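Local structure of blood group a-and b-cleaving endo-beta-galactosidase (Streptococcus pneumoniae, 2YGM) at residues N225-L230 and E238-L243; T263-Y268 and F315-E320; S267-D272 and D341-G346; A283-F288 and K306-D311. The protein probably binds carbohydrate through two NPCBM-type modules of an endo-beta-galactosidase that cleaves blood group A and B glycans. All blocks are in the same frame, centred on the assembly; numbering follows the deposited sequence.

Contact 1 (N225-L230 and E238-L243); sequences NNKIKL and EFNKGL
At the open end of the beta hairpin of strands 228-232 and 235-239, just before the chain passes into strand 242-246, F239 N donates to I228 O at 2.7 Å, a short bond bent to 146° at the hydrogen. The same oxygen receives a CA-H contact from E238. On the buried face the ring of F239 lies across L230, whose CD1 comes within 3.7 Å of F239 CE1; the two side chains meet at about a right angle. In I228, CG1 is anti to the carbonyl carbon (chi1 -72°) and chi2 is extended, which carries CD1 to 3.6 Å from G242 C. G242, with no side chain, lets this methyl lie against its backbone, and its backbone angles suit glycine. On the other face K229 NZ and E238 OE2 form a long salt bridge of 4.0 Å. Beside the open end, K227 NZ reaches N240 OD1 in a weak hydrogen bond. Past the hairpin, K241 pairs with D214 and D194, while P179 and N183 of helix 179-184 cover F239. The result is an antiparallel hairpin with I228, L230 and F239 buried, I228 and L230 packing on V344 of strand 342-352, and K229 and E238 on the other face.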
loop_
_atom_site.group_PDB
_atom_site.type_symbol
_atom_site.label_atom_id
_atom_site.label_comp_id
_atom_site.label_asym_id
_atom_site.label_seq_id
_atom_site.Cartn_x
_atom_site.Cartn_y
_atom_site.Cartn_z
ATOM N N ASN A 225 -13.405 -0.661 -19.467
ATOM C CA ASN A 225 -13.037 -1.590 -18.407
ATOM C C ASN A 225 -12.053 -0.955 -17.434
ATOM O O ASN A 225 -11.444 -1.647 -16.612
ATOM C CB ASN A 225 -12.458 -2.887 -18.994
ATOM C CG ASN A 225 -13.450 -3.629 -19.889
ATOM O OD1 ASN A 225 -14.665 -3.587 -19.677
ATOM N ND2 ASN A 225 -12.924 -4.325 -20.895
ATOM N N ASN A 226 -11.906 0.366 -17.533
ATOM C CA ASN A 226 -11.033 1.128 -16.642
ATOM C C ASN A 226 -11.460 1.014 -15.184
ATOM O O ASN A 226 -12.653 0.983 -14.875
ATOM C CB ASN A 226 -10.977 2.603 -17.054
ATOM C CG ASN A 226 -10.203 2.825 -18.344
ATOM O OD1 ASN A 226 -9.126 2.262 -18.547
ATOM N ND2 ASN A 226 -10.748 3.664 -19.220
ATOM N N LYS A 227 -10.469 0.950 -14.299
ATOM C CA LYS A 227 -10.706 0.797 -12.871
ATOM C C LYS A 227 -11.084 2.125 -12.235
ATOM O O LYS A 227 -10.837 3.187 -12.804
ATOM C CB LYS A 227 -9.454 0.240 -12.185
ATOM C CG LYS A 227 -8.877 -1.021 -12.818
ATOM C CD LYS A 227 -9.567 -2.282 -12.322
ATOM C CE LYS A 227 -8.821 -3.526 -12.778
ATOM N NZ LYS A 227 -7.412 -3.526 -12.287
ATOM N N ILE A 228 -11.691 2.054 -11.053
ATOM C CA ILE A 228 -11.961 3.233 -10.236
ATOM C C ILE A 228 -10.636 3.894 -9.836
ATOM O O ILE A 228 -9.695 3.209 -9.440
ATOM C CB ILE A 228 -12.808 2.865 -8.981
ATOM C CG1 ILE A 228 -14.248 2.548 -9.390
ATOM C CG2 ILE A 228 -12.791 3.987 -7.944
ATOM C CD1 ILE A 228 -15.012 1.688 -8.393
ATOM N N LYS A 229 -10.572 5.218 -9.965
ATOM C CA LYS A 229 -9.394 5.989 -9.569
ATOM C C LYS A 229 -9.799 7.179 -8.696
ATOM O O LYS A 229 -10.694 7.946 -9.053
ATOM C CB LYS A 229 -8.611 6.458 -10.802
ATOM C CG LYS A 229 -7.179 6.913 -10.499
ATOM C CD LYS A 229 -6.560 7.729 -11.645
ATOM C CE LYS A 229 -5.743 6.871 -12.609
ATOM N NZ LYS A 229 -6.582 6.195 -13.638
ATOM N N LEU A 230 -9.134 7.318 -7.551
ATOM C CA LEU A 230 -9.449 8.369 -6.584
ATOM C C LEU A 230 -8.208 9.147 -6.147
ATOM O O LEU A 230 -7.080 8.687 -6.337
ATOM C CB LEU A 230 -10.142 7.767 -5.356
ATOM C CG LEU A 230 -11.582 7.273 -5.527
ATOM C CD1 LEU A 230 -11.960 6.258 -4.457
ATOM C CD2 LEU A 230 -12.557 8.444 -5.524
ATOM N N GLU A 238 -5.520 3.850 -7.996
ATOM C CA GLU A 238 -6.477 2.923 -8.606
ATOM C C GLU A 238 -7.058 1.932 -7.597
ATOM O O GLU A 238 -6.424 1.596 -6.599
ATOM C CB GLU A 238 -5.839 2.159 -9.768
ATOM C CG GLU A 238 -6.008 2.819 -11.125
ATOM C CD GLU A 238 -5.602 1.915 -12.283
ATOM O OE1 GLU A 238 -5.025 0.833 -12.038
ATOM O OE2 GLU A 238 -5.860 2.288 -13.448
ATOM N N PHE A 239 -8.276 1.479 -7.880
ATOM C CA PHE A 239 -8.972 0.500 -7.054
ATOM C C PHE A 239 -9.443 -0.648 -7.929
ATOM O O PHE A 239 -10.015 -0.427 -8.994
ATOM C CB PHE A 239 -10.169 1.141 -6.355
ATOM C CG PHE A 239 -9.807 1.946 -5.142
ATOM C CD1 PHE A 239 -9.356 3.256 -5.265
ATOM C CD2 PHE A 239 -9.928 1.396 -3.872
ATOM C CE1 PHE A 239 -9.019 4.005 -4.142
ATOM C CE2 PHE A 239 -9.596 2.138 -2.742
ATOM C CZ PHE A 239 -9.140 3.450 -2.881
ATOM N N ASN A 240 -9.192 -1.873 -7.483
ATOM C CA ASN A 240 -9.652 -3.060 -8.204
ATOM C C ASN A 240 -11.157 -3.255 -8.074
ATOM O O ASN A 240 -11.827 -3.598 -9.042
ATOM C CB ASN A 240 -8.912 -4.312 -7.719
ATOM C CG ASN A 240 -7.411 -4.232 -7.948
ATOM O OD1 ASN A 240 -6.952 -3.751 -8.984
ATOM N ND2 ASN A 240 -6.639 -4.714 -6.981
ATOM N N LYS A 241 -11.678 -3.021 -6.871
ATOM C CA LYS A 241 -13.096 -3.247 -6.579
ATOM C C LYS A 241 -13.804 -1.961 -6.164
ATOM O O LYS A 241 -13.167 -1.021 -5.685
ATOM C CB LYS A 241 -13.256 -4.309 -5.483
ATOM C CG LYS A 241 -12.534 -5.635 -5.756
ATOM C CD LYS A 241 -13.100 -6.368 -6.968
ATOM C CE LYS A 241 -14.444 -7.018 -6.653
ATOM N NZ LYS A 241 -15.123 -7.464 -7.892
ATOM N N GLY A 242 -15.121 -1.926 -6.356
ATOM C CA GLY A 242 -15.933 -0.815 -5.878
ATOM C C GLY A 242 -17.213 -0.595 -6.658
ATOM O O GLY A 242 -17.564 -1.390 -7.539
ATOM N N LEU A 243 -17.910 0.493 -6.336
ATOM C CA LEU A 243 -19.170 0.827 -7.000
ATOM C C LEU A 243 -19.179 2.230 -7.609
ATOM O O LEU A 243 -18.704 3.186 -6.996
ATOM C CB LEU A 243 -20.352 0.655 -6.038
ATOM C CG LEU A 243 -20.677 -0.758 -5.539
ATOM C CD1 LEU A 243 -21.785 -0.706 -4.498
ATOM C CD2 LEU A 243 -21.053 -1.701 -6.685
#

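Contact 2 (T263-Y268 and F315-E320)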
loop_
_atom_site.group_PDB
_atom_site.type_symbol
_atom_site.label_atom_id
_atom_site.label_comp_id
_atom_site.label_asym_id
_atom_site.label_seq_id
_atom_site.Cartn_x
_atom_site.Cartn_y
_atom_site.Cartn_z
ATOM N N THR A 263 -20.648 -6.897 10.398
ATOM C CA THR A 263 -20.271 -6.062 11.534
ATOM C C THR A 263 -19.757 -4.685 11.119
ATOM O O THR A 263 -19.625 -3.794 11.957
ATOM C CB THR A 263 -19.172 -6.744 12.387
ATOM O OG1 THR A 263 -18.072 -7.111 11.544
ATOM C CG2 THR A 263 -19.714 -7.986 13.089
ATOM N N ARG A 264 -19.479 -4.510 9.829
ATOM C CA ARG A 264 -18.691 -3.371 9.379
ATOM C C ARG A 264 -18.916 -3.076 7.901
ATOM O O ARG A 264 -19.042 -3.987 7.086
ATOM C CB ARG A 264 -17.210 -3.676 9.619
ATOM C CG ARG A 264 -16.330 -2.524 10.054
ATOM C CD ARG A 264 -14.973 -3.086 10.508
ATOM N NE ARG A 264 -13.902 -2.086 10.564
ATOM C CZ ARG A 264 -12.600 -2.377 10.624
ATOM N NH1 ARG A 264 -12.183 -3.642 10.632
ATOM N NH2 ARG A 264 -11.702 -1.400 10.667
ATOM N N PHE A 265 -18.977 -1.792 7.569
ATOM C CA PHE A 265 -18.918 -1.348 6.175
ATOM C C PHE A 265 -17.680 -0.495 6.009
ATOM O O PHE A 265 -17.449 0.418 6.796
ATOM C CB PHE A 265 -20.166 -0.553 5.786
ATOM C CG PHE A 265 -20.044 0.152 4.461
ATOM C CD1 PHE A 265 -20.167 -0.553 3.268
ATOM C CD2 PHE A 265 -19.797 1.524 4.409
ATOM C CE1 PHE A 265 -20.046 0.096 2.044
ATOM C CE2 PHE A 265 -19.678 2.182 3.189
ATOM C CZ PHE A 265 -19.806 1.468 2.005
ATOM N N ILE A 266 -16.875 -0.807 4.998
ATOM C CA ILE A 266 -15.651 -0.051 4.730
ATOM C C ILE A 266 -15.538 0.305 3.257
ATOM O O ILE A 266 -15.699 -0.554 2.387
ATOM C CB ILE A 266 -14.365 -0.803 5.180
ATOM C CG1 ILE A 266 -14.507 -1.347 6.606
ATOM C CG2 ILE A 266 -13.144 0.121 5.088
ATOM C CD1 ILE A 266 -13.299 -2.150 7.087
ATOM N N SER A 267 -15.264 1.581 2.995
ATOM C CA SER A 267 -15.056 2.094 1.643
ATOM C C SER A 267 -14.423 3.479 1.687
ATOM O O SER A 267 -14.652 4.242 2.628
ATOM C CB SER A 267 -16.386 2.190 0.893
ATOM O OG SER A 267 -16.179 2.514 -0.469
ATOM N N TYR A 268 -13.618 3.786 0.672
ATOM C CA TYR A 268 -13.263 5.165 0.369
ATOM C C TYR A 268 -14.343 5.743 -0.538
ATOM O O TYR A 268 -14.884 5.043 -1.404
ATOM C CB TYR A 268 -11.891 5.261 -0.312
ATOM C CG TYR A 268 -10.721 5.035 0.625
ATOM C CD1 TYR A 268 -10.238 3.752 0.861
ATOM C CD2 TYR A 268 -10.101 6.103 1.273
ATOM C CE1 TYR A 268 -9.170 3.529 1.719
ATOM C CE2 TYR A 268 -9.024 5.894 2.138
ATOM C CZ TYR A 268 -8.565 4.600 2.354
ATOM O OH TYR A 268 -7.508 4.362 3.206
ATOM N N PHE A 315 -12.299 10.318 1.255
ATOM C CA PHE A 315 -12.244 10.034 2.683
ATOM C C PHE A 315 -12.657 8.600 2.976
ATOM O O PHE A 315 -13.357 7.963 2.180
ATOM C CB PHE A 315 -13.106 11.014 3.483
ATOM C CG PHE A 315 -14.498 11.173 2.950
ATOM C CD1 PHE A 315 -15.486 10.247 3.261
ATOM C CD2 PHE A 315 -14.818 12.254 2.135
ATOM C CE1 PHE A 315 -16.772 10.391 2.766
ATOM C CE2 PHE A 315 -16.099 12.410 1.636
ATOM C CZ PHE A 315 -17.080 11.480 1.947
ATOM N N LEU A 316 -12.222 8.114 4.132
ATOM C CA LEU A 316 -12.438 6.737 4.526
ATOM C C LEU A 316 -13.698 6.600 5.371
ATOM O O LEU A 316 -13.856 7.274 6.395
ATOM C CB LEU A 316 -11.207 6.204 5.270
ATOM C CG LEU A 316 -11.267 4.848 5.984
ATOM C CD1 LEU A 316 -11.572 3.704 5.014
ATOM C CD2 LEU A 316 -9.963 4.601 6.731
ATOM N N VAL A 317 -14.595 5.730 4.916
ATOM C CA VAL A 317 -15.784 5.370 5.675
ATOM C C VAL A 317 -15.560 3.993 6.293
ATOM O O VAL A 317 -15.328 3.007 5.586
ATOM C CB VAL A 317 -17.055 5.370 4.796
ATOM C CG1 VAL A 317 -18.295 5.081 5.635
ATOM C CG2 VAL A 317 -17.206 6.699 4.085
ATOM N N ASP A 318 -15.619 3.949 7.619
ATOM C CA ASP A 318 -15.407 2.727 8.383
ATOM C C ASP A 318 -16.372 2.754 9.553
ATOM O O ASP A 318 -16.036 3.231 10.637
ATOM C CB ASP A 318 -13.952 2.651 8.868
ATOM C CG ASP A 318 -13.614 1.330 9.557
ATOM O OD1 ASP A 318 -14.522 0.514 9.831
ATOM O OD2 ASP A 318 -12.418 1.110 9.835
ATOM N N VAL A 319 -17.576 2.239 9.325
ATOM C CA VAL A 319 -18.644 2.338 10.313
ATOM C C VAL A 319 -19.077 0.977 10.870
ATOM O O VAL A 319 -19.173 -0.010 10.136
ATOM C CB VAL A 319 -19.853 3.166 9.770
ATOM C CG1 VAL A 319 -20.609 2.410 8.674
ATOM C CG2 VAL A 319 -20.785 3.596 10.905
ATOM N N GLU A 320 -19.313 0.953 12.179
ATOM C CA GLU A 320 -19.824 -0.203 12.899
ATOM C C GLU A 320 -21.267 -0.465 12.485
ATOM O O GLU A 320 -22.086 0.451 12.487
ATOM C CB GLU A 320 -19.760 0.091 14.403
ATOM C CG GLU A 320 -19.921 -1.102 15.339
ATOM C CD GLU A 320 -19.625 -0.728 16.787
ATOM O OE1 GLU A 320 -20.475 -0.081 17.438
ATOM O OE2 GLU A 320 -18.530 -1.076 17.276
#
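F265 and V319, then S267 and V317, form the hydrogen-bonded pairs of an antiparallel ladder between strands 262-270 and 315-320, in one sheet of the beta-sandwich. Four backbone bonds hold it, the shortest from V317 N to S267 O at 2.7 Å. The tight side carries F265, S267, V317 and V319. Here V317 CG1 sits at the edge of the F265 ring, 4.0 Å from F265 CE2, and V319 CG1 meets the CB of F265; the branched valines pack beside the ring, and Y298 of strand 295-299 packs on both of them. The other face, with R264, I266, Y268, L316 and D318, is more open toward its R264 end. Near Y268 it is still packed: L316 CD1 lies over one face of the tyrosine ring in a CH-pi contact, 4.2 Å from its centroid, and also touches I266 CG2. Farther along, E320 is exposed and the partly exposed R264 and D318 make a salt bridge. D318 CG is anti to the backbone N (chi1 -174°), which lays the carboxylate alongside I266, and the extended arginine crosses to it. The guanidinium is 27° from the carboxylate plane, and I266 CD1 lies over one face of the guanidinium. The grip is side-on through two nitrogens: R264 NE binds D318 OD1 at 2.8 Å and R264 NH2 binds D318 OD2 at 2.7 Å, each oxygen using its syn lone pair.

Contact 3 (S267-D272 and D341-G346); sequences SYVGID and DELVLG. With NA (sodium ion), chain F.
Y268 and G346 exchange two backbone hydrogen bonds, G346 N to Y268 O at 2.7 Å and Y268 N to G346 O at 3.0 Å, in the antiparallel ladder that joins strands 262-270 and 342-352 within the beta-sandwich. Two residues on, V344 N donates to G270 O at 3.0 Å, and the return bond from G270 N is weak. Beyond the ladder a water takes the N-H of D272 and gives a weak bond to E342 O, bridging the separating strands. The carboxylate of D272 turns elsewhere, to S274 OG and to K229 N of the hairpin. D341 OD1 binds a sodium ion at 2.6 Å, as does D284 O. Packing fills in around these bonds. V269 and L345 lie side by side and point the same way, V269 CG2 being 3.7 Å from L345 CD2, with F288 covering both. L343 CD2 comes to 3.4 Å from G270 O. V344 turns to the other face, where I228 and L230 meet it, and its CG2 stands between its own N and carbonyl carbon (chi1 -80° for CG1). This places V344 CG2 3.5 Å from D272 N and 3.9 Å from D272 CB.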
loop_
_atom_site.group_PDB
_atom_site.type_symbol
_atom_site.label_atom_id
_atom_site.label_comp_id
_atom_site.label_asym_id
_atom_site.label_seq_id
_atom_site.Cartn_x
_atom_site.Cartn_y
_atom_site.Cartn_z
ATOM N N SER A 267 -15.264 1.581 2.995
ATOM C CA SER A 267 -15.056 2.094 1.643
ATOM C C SER A 267 -14.423 3.479 1.687
ATOM O O SER A 267 -14.652 4.242 2.628
ATOM C CB SER A 267 -16.386 2.190 0.893
ATOM O OG SER A 267 -16.179 2.514 -0.469
ATOM N N TYR A 268 -13.618 3.786 0.672
ATOM C CA TYR A 268 -13.263 5.165 0.369
ATOM C C TYR A 268 -14.343 5.743 -0.538
ATOM O O TYR A 268 -14.884 5.043 -1.404
ATOM C CB TYR A 268 -11.891 5.261 -0.312
ATOM C CG TYR A 268 -10.721 5.035 0.625
ATOM C CD1 TYR A 268 -10.238 3.752 0.861
ATOM C CD2 TYR A 268 -10.101 6.103 1.273
ATOM C CE1 TYR A 268 -9.170 3.529 1.719
ATOM C CE2 TYR A 268 -9.024 5.894 2.138
ATOM C CZ TYR A 268 -8.565 4.600 2.354
ATOM O OH TYR A 268 -7.508 4.362 3.206
ATOM N N VAL A 269 -14.654 7.018 -0.322
ATOM C CA VAL A 269 -15.694 7.711 -1.079
ATOM C C VAL A 269 -15.155 9.018 -1.661
ATOM O O VAL A 269 -14.538 9.813 -0.955
ATOM C CB VAL A 269 -16.951 7.982 -0.201
ATOM C CG1 VAL A 269 -18.055 8.658 -1.014
ATOM C CG2 VAL A 269 -17.477 6.678 0.396
ATOM N N GLY A 270 -15.385 9.218 -2.956
ATOM C CA GLY A 270 -15.012 10.453 -3.651
ATOM C C GLY A 270 -15.504 10.461 -5.088
ATOM O O GLY A 270 -16.279 9.597 -5.483
ATOM N N ILE A 271 -15.053 11.448 -5.864
ATOM C CA ILE A 271 -15.362 11.540 -7.286
ATOM C C ILE A 271 -14.220 10.908 -8.070
ATOM O O ILE A 271 -13.052 11.156 -7.778
ATOM C CB ILE A 271 -15.573 13.024 -7.746
ATOM C CG1 ILE A 271 -16.882 13.595 -7.205
ATOM C CG2 ILE A 271 -15.597 13.149 -9.256
ATOM C CD1 ILE A 271 -16.703 14.526 -6.045
ATOM N N ASP A 272 -14.566 10.081 -9.055
ATOM C CA ASP A 272 -13.576 9.446 -9.919
ATOM C C ASP A 272 -12.764 10.479 -10.699
ATOM O O ASP A 272 -13.286 11.516 -11.113
ATOM C CB ASP A 272 -14.253 8.484 -10.890
ATOM C CG ASP A 272 -13.295 7.444 -11.438
ATOM O OD1 ASP A 272 -13.096 6.407 -10.767
ATOM O OD2 ASP A 272 -12.750 7.662 -12.543
ATOM N N ASP A 341 -22.669 14.760 -10.670
ATOM C CA ASP A 341 -23.271 13.960 -9.601
ATOM C C ASP A 341 -22.643 12.567 -9.435
ATOM O O ASP A 341 -23.037 11.813 -8.545
ATOM C CB ASP A 341 -24.782 13.818 -9.825
ATOM C CG ASP A 341 -25.542 15.111 -9.602
ATOM O OD1 ASP A 341 -25.259 15.830 -8.616
ATOM O OD2 ASP A 341 -26.440 15.407 -10.419
ATOM N N GLU A 342 -21.670 12.235 -10.280
ATOM C CA GLU A 342 -21.081 10.892 -10.293
ATOM C C GLU A 342 -20.179 10.606 -9.100
ATOM O O GLU A 342 -19.157 11.267 -8.910
ATOM C CB GLU A 342 -20.330 10.628 -11.600
ATOM C CG GLU A 342 -21.198 10.808 -12.843
ATOM C CD GLU A 342 -21.018 9.702 -13.864
ATOM O OE1 GLU A 342 -20.042 8.925 -13.768
ATOM O OE2 GLU A 342 -21.868 9.610 -14.771
ATOM N N LEU A 343 -20.581 9.617 -8.304
ATOM C CA LEU A 343 -19.820 9.139 -7.145
ATOM C C LEU A 343 -19.190 7.782 -7.414
ATOM O O LEU A 343 -19.713 6.992 -8.201
ATOM C CB LEU A 343 -20.740 8.986 -5.926
ATOM C CG LEU A 343 -20.752 10.046 -4.828
ATOM C CD1 LEU A 343 -21.394 9.474 -3.592
ATOM C CD2 LEU A 343 -19.352 10.504 -4.504
ATOM N N VAL A 344 -18.071 7.512 -6.742
ATOM C CA VAL A 344 -17.515 6.159 -6.685
ATOM C C VAL A 344 -17.220 5.740 -5.254
ATOM O O VAL A 344 -16.785 6.547 -4.432
ATOM C CB VAL A 344 -16.256 5.955 -7.571
ATOM C CG1 VAL A 344 -16.651 5.743 -9.026
ATOM C CG2 VAL A 344 -15.278 7.107 -7.432
ATOM N N LEU A 345 -17.493 4.474 -4.960
ATOM C CA LEU A 345 -17.125 3.888 -3.684
ATOM C C LEU A 345 -15.960 2.940 -3.951
ATOM O O LEU A 345 -16.136 1.867 -4.531
ATOM C CB LEU A 345 -18.315 3.157 -3.040
ATOM C CG LEU A 345 -19.674 3.879 -3.000
ATOM C CD1 LEU A 345 -20.792 2.950 -2.545
ATOM C CD2 LEU A 345 -19.635 5.121 -2.132
ATOM N N GLY A 346 -14.765 3.366 -3.560
ATOM C CA GLY A 346 -13.554 2.596 -3.822
ATOM C C GLY A 346 -13.303 1.518 -2.788
ATOM O O GLY A 346 -13.178 1.809 -1.598
HETATM NA NA NA F . -24.202 18.201 -8.406
HETATM O O HOH W 1 -17.239 9.821 -10.154
#

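Contact 4 (A283-F288 and K306-D311). With NA (sodium ion), chain F.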
loop_
_atom_site.group_PDB
_atom_site.type_symbol
_atom_site.label_atom_id
_atom_site.label_comp_id
_atom_site.label_asym_id
_atom_site.label_seq_id
_atom_site.Cartn_x
_atom_site.Cartn_y
_atom_site.Cartn_z
ATOM N N ALA A 283 -20.442 22.410 -3.694
ATOM C CA ALA A 283 -20.056 21.005 -3.764
ATOM C C ALA A 283 -20.711 20.295 -4.941
ATOM O O ALA A 283 -21.797 20.679 -5.378
ATOM C CB ALA A 283 -20.414 20.304 -2.469
ATOM N N ASP A 284 -20.034 19.266 -5.448
ATOM C CA ASP A 284 -20.610 18.357 -6.444
ATOM C C ASP A 284 -21.557 17.363 -5.785
ATOM O O ASP A 284 -22.642 17.084 -6.305
ATOM C CB ASP A 284 -19.505 17.604 -7.187
ATOM C CG ASP A 284 -18.722 18.494 -8.128
ATOM O OD1 ASP A 284 -19.142 19.653 -8.348
ATOM O OD2 ASP A 284 -17.685 18.036 -8.649
ATOM N N ILE A 285 -21.126 16.836 -4.641
ATOM C CA ILE A 285 -21.907 15.908 -3.832
ATOM C C ILE A 285 -22.087 16.541 -2.462
ATOM O O ILE A 285 -21.099 16.925 -1.832
ATOM C CB ILE A 285 -21.158 14.561 -3.647
ATOM C CG1 ILE A 285 -20.738 13.958 -5.002
ATOM C CG2 ILE A 285 -21.969 13.589 -2.781
ATOM C CD1 ILE A 285 -21.874 13.449 -5.869
ATOM N N GLN A 286 -23.336 16.646 -2.002
ATOM C CA GLN A 286 -23.602 17.248 -0.701
ATOM C C GLN A 286 -23.148 16.337 0.442
ATOM O O GLN A 286 -22.432 16.789 1.334
ATOM C CB GLN A 286 -25.074 17.650 -0.553
ATOM C CG GLN A 286 -25.298 18.854 0.366
ATOM C CD GLN A 286 -24.608 20.119 -0.135
ATOM O OE1 GLN A 286 -24.889 20.605 -1.231
ATOM N NE2 GLN A 286 -23.705 20.661 0.676
ATOM N N LYS A 287 -23.540 15.061 0.399
ATOM C CA LYS A 287 -23.182 14.091 1.439
ATOM C C LYS A 287 -23.434 12.633 1.034
ATOM O O LYS A 287 -24.197 12.352 0.106
ATOM C CB LYS A 287 -23.920 14.403 2.747
ATOM C CG LYS A 287 -25.433 14.208 2.662
ATOM C CD LYS A 287 -26.148 14.857 3.830
ATOM C CE LYS A 287 -27.615 14.487 3.831
ATOM N NZ LYS A 287 -28.346 15.192 4.919
ATOM N N PHE A 288 -22.775 11.718 1.743
ATOM C CA PHE A 288 -22.988 10.281 1.584
ATOM C C PHE A 288 -23.362 9.698 2.944
ATOM O O PHE A 288 -22.699 9.970 3.949
ATOM C CB PHE A 288 -21.741 9.599 0.997
ATOM C CG PHE A 288 -21.808 8.089 0.988
ATOM C CD1 PHE A 288 -22.463 7.413 -0.034
ATOM C CD2 PHE A 288 -21.205 7.344 2.004
ATOM C CE1 PHE A 288 -22.526 6.010 -0.045
ATOM C CE2 PHE A 288 -21.263 5.946 2.004
ATOM C CZ PHE A 288 -21.928 5.278 0.975
ATOM N N LYS A 306 -19.165 20.851 4.135
ATOM C CA LYS A 306 -19.243 21.651 2.921
ATOM C C LYS A 306 -19.500 20.782 1.692
ATOM O O LYS A 306 -19.782 21.300 0.607
ATOM C CB LYS A 306 -17.964 22.479 2.745
ATOM C CG LYS A 306 -18.207 23.906 2.252
ATOM C CD LYS A 306 -16.904 24.655 1.939
ATOM C CE LYS A 306 -16.018 24.859 3.177
ATOM N NZ LYS A 306 -16.643 25.738 4.207
ATOM N N GLY A 307 -19.415 19.464 1.869
ATOM C CA GLY A 307 -19.614 18.512 0.777
ATOM C C GLY A 307 -18.291 18.116 0.154
ATOM O O GLY A 307 -17.235 18.294 0.768
ATOM N N ILE A 308 -18.338 17.574 -1.063
ATOM C CA ILE A 308 -17.113 17.192 -1.771
ATOM C C ILE A 308 -17.064 17.673 -3.223
ATOM O O ILE A 308 -18.055 17.591 -3.952
ATOM C CB ILE A 308 -16.816 15.656 -1.691
ATOM C CG1 ILE A 308 -17.853 14.840 -2.459
ATOM C CG2 ILE A 308 -16.728 15.186 -0.232
ATOM C CD1 ILE A 308 -17.446 13.401 -2.691
ATOM N N LYS A 309 -15.897 18.179 -3.624
ATOM C CA LYS A 309 -15.644 18.585 -5.006
ATOM C C LYS A 309 -14.736 17.560 -5.685
ATOM O O LYS A 309 -14.347 16.568 -5.075
ATOM C CB LYS A 309 -14.977 19.965 -5.064
ATOM C CG LYS A 309 -15.653 21.083 -4.272
ATOM C CD LYS A 309 -14.931 22.404 -4.542
ATOM C CE LYS A 309 -14.955 23.343 -3.338
ATOM N NZ LYS A 309 -16.242 24.081 -3.206
ATOM N N TYR A 310 -14.393 17.818 -6.943
ATOM C CA TYR A 310 -13.474 16.977 -7.699
ATOM C C TYR A 310 -12.075 16.930 -7.086
ATOM O O TYR A 310 -11.413 15.892 -7.129
ATOM C CB TYR A 310 -13.384 17.466 -9.141
ATOM C CG TYR A 310 -12.449 16.660 -10.016
ATOM C CD1 TYR A 310 -12.866 15.461 -10.595
ATOM C CD2 TYR A 310 -11.149 17.100 -10.273
ATOM C CE1 TYR A 310 -12.014 14.719 -11.403
ATOM C CE2 TYR A 310 -10.286 16.364 -11.079
ATOM C CZ TYR A 310 -10.726 15.176 -11.641
ATOM O OH TYR A 310 -9.884 14.441 -12.444
ATOM N N ASP A 311 -11.635 18.056 -6.528
ATOM C CA ASP A 311 -10.303 18.166 -5.940
ATOM C C ASP A 311 -10.251 17.749 -4.466
ATOM O O ASP A 311 -9.229 17.933 -3.802
ATOM C CB ASP A 311 -9.745 19.588 -6.125
ATOM C CG ASP A 311 -10.588 20.659 -5.436
ATOM O OD1 ASP A 311 -11.237 20.371 -4.407
ATOM O OD2 ASP A 311 -10.588 21.810 -5.925
HETATM NA NA NA F . -24.202 18.201 -8.406
#
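D284 and I285 both face I308 in a classic beta bulge at the start of strand 285-292. Three backbone hydrogen bonds make it. I308 O accepts two of them, from I285 N at 3.2 Å, nearly straight at 170°, and from D284 N at 3.0 Å, more bent and tilted from the carbonyl plane. I308 N answers by donating to I285 O at 2.9 Å. Metal binding comes next: D284 O also binds a sodium ion at 2.9 Å, which D341 OD1 binds as well. The carboxylate of D284 is held by T338 through OD1. Apolar contact follows the bridge, for I285 and I308 lie side by side and point the same way, I308 CG1 coming to 3.5 Å from I285 CB. The isoleucine at 308 reaches it with CG1 between its own N and carbonyl carbon (chi1 67°). G307, with a positive phi and no side chain, packs its CA against A283 CB and I285 O; that CA also makes a CA-H contact with Q286 O, at 3.3 Å. The small A283 fits close against the loop, its CB 3.3 Å from K306 O. Around the bulge, L343 of strand 342-352 packs on both isoleucines, Y333 of strand 327-334 bonds to the backbone of Q286, and the loop 306-311 leads from strand 295-299 toward strand 315-320.

In the fold
Along the chain, contact 1 comes first and closes a short hairpin before any other contact opens. Strand 262-270 then starts both contact 2 and contact 3, which share S267 and Y268: its earlier part pairs with 315-320 and its later part with 342-352, so the two loops overlap, that of contact 3 reaching farther along the chain. Contact 4 closes between their ends, within both loops. K229 with D272 ties the hairpin to the main sheet, and L243 with L345 ties strand 242-246 to 342-352. F265 against F288 joins the two sheets of the sandwich, F315 packs on I308 of the loop, and the sodium ion joins contacts 3 and 4.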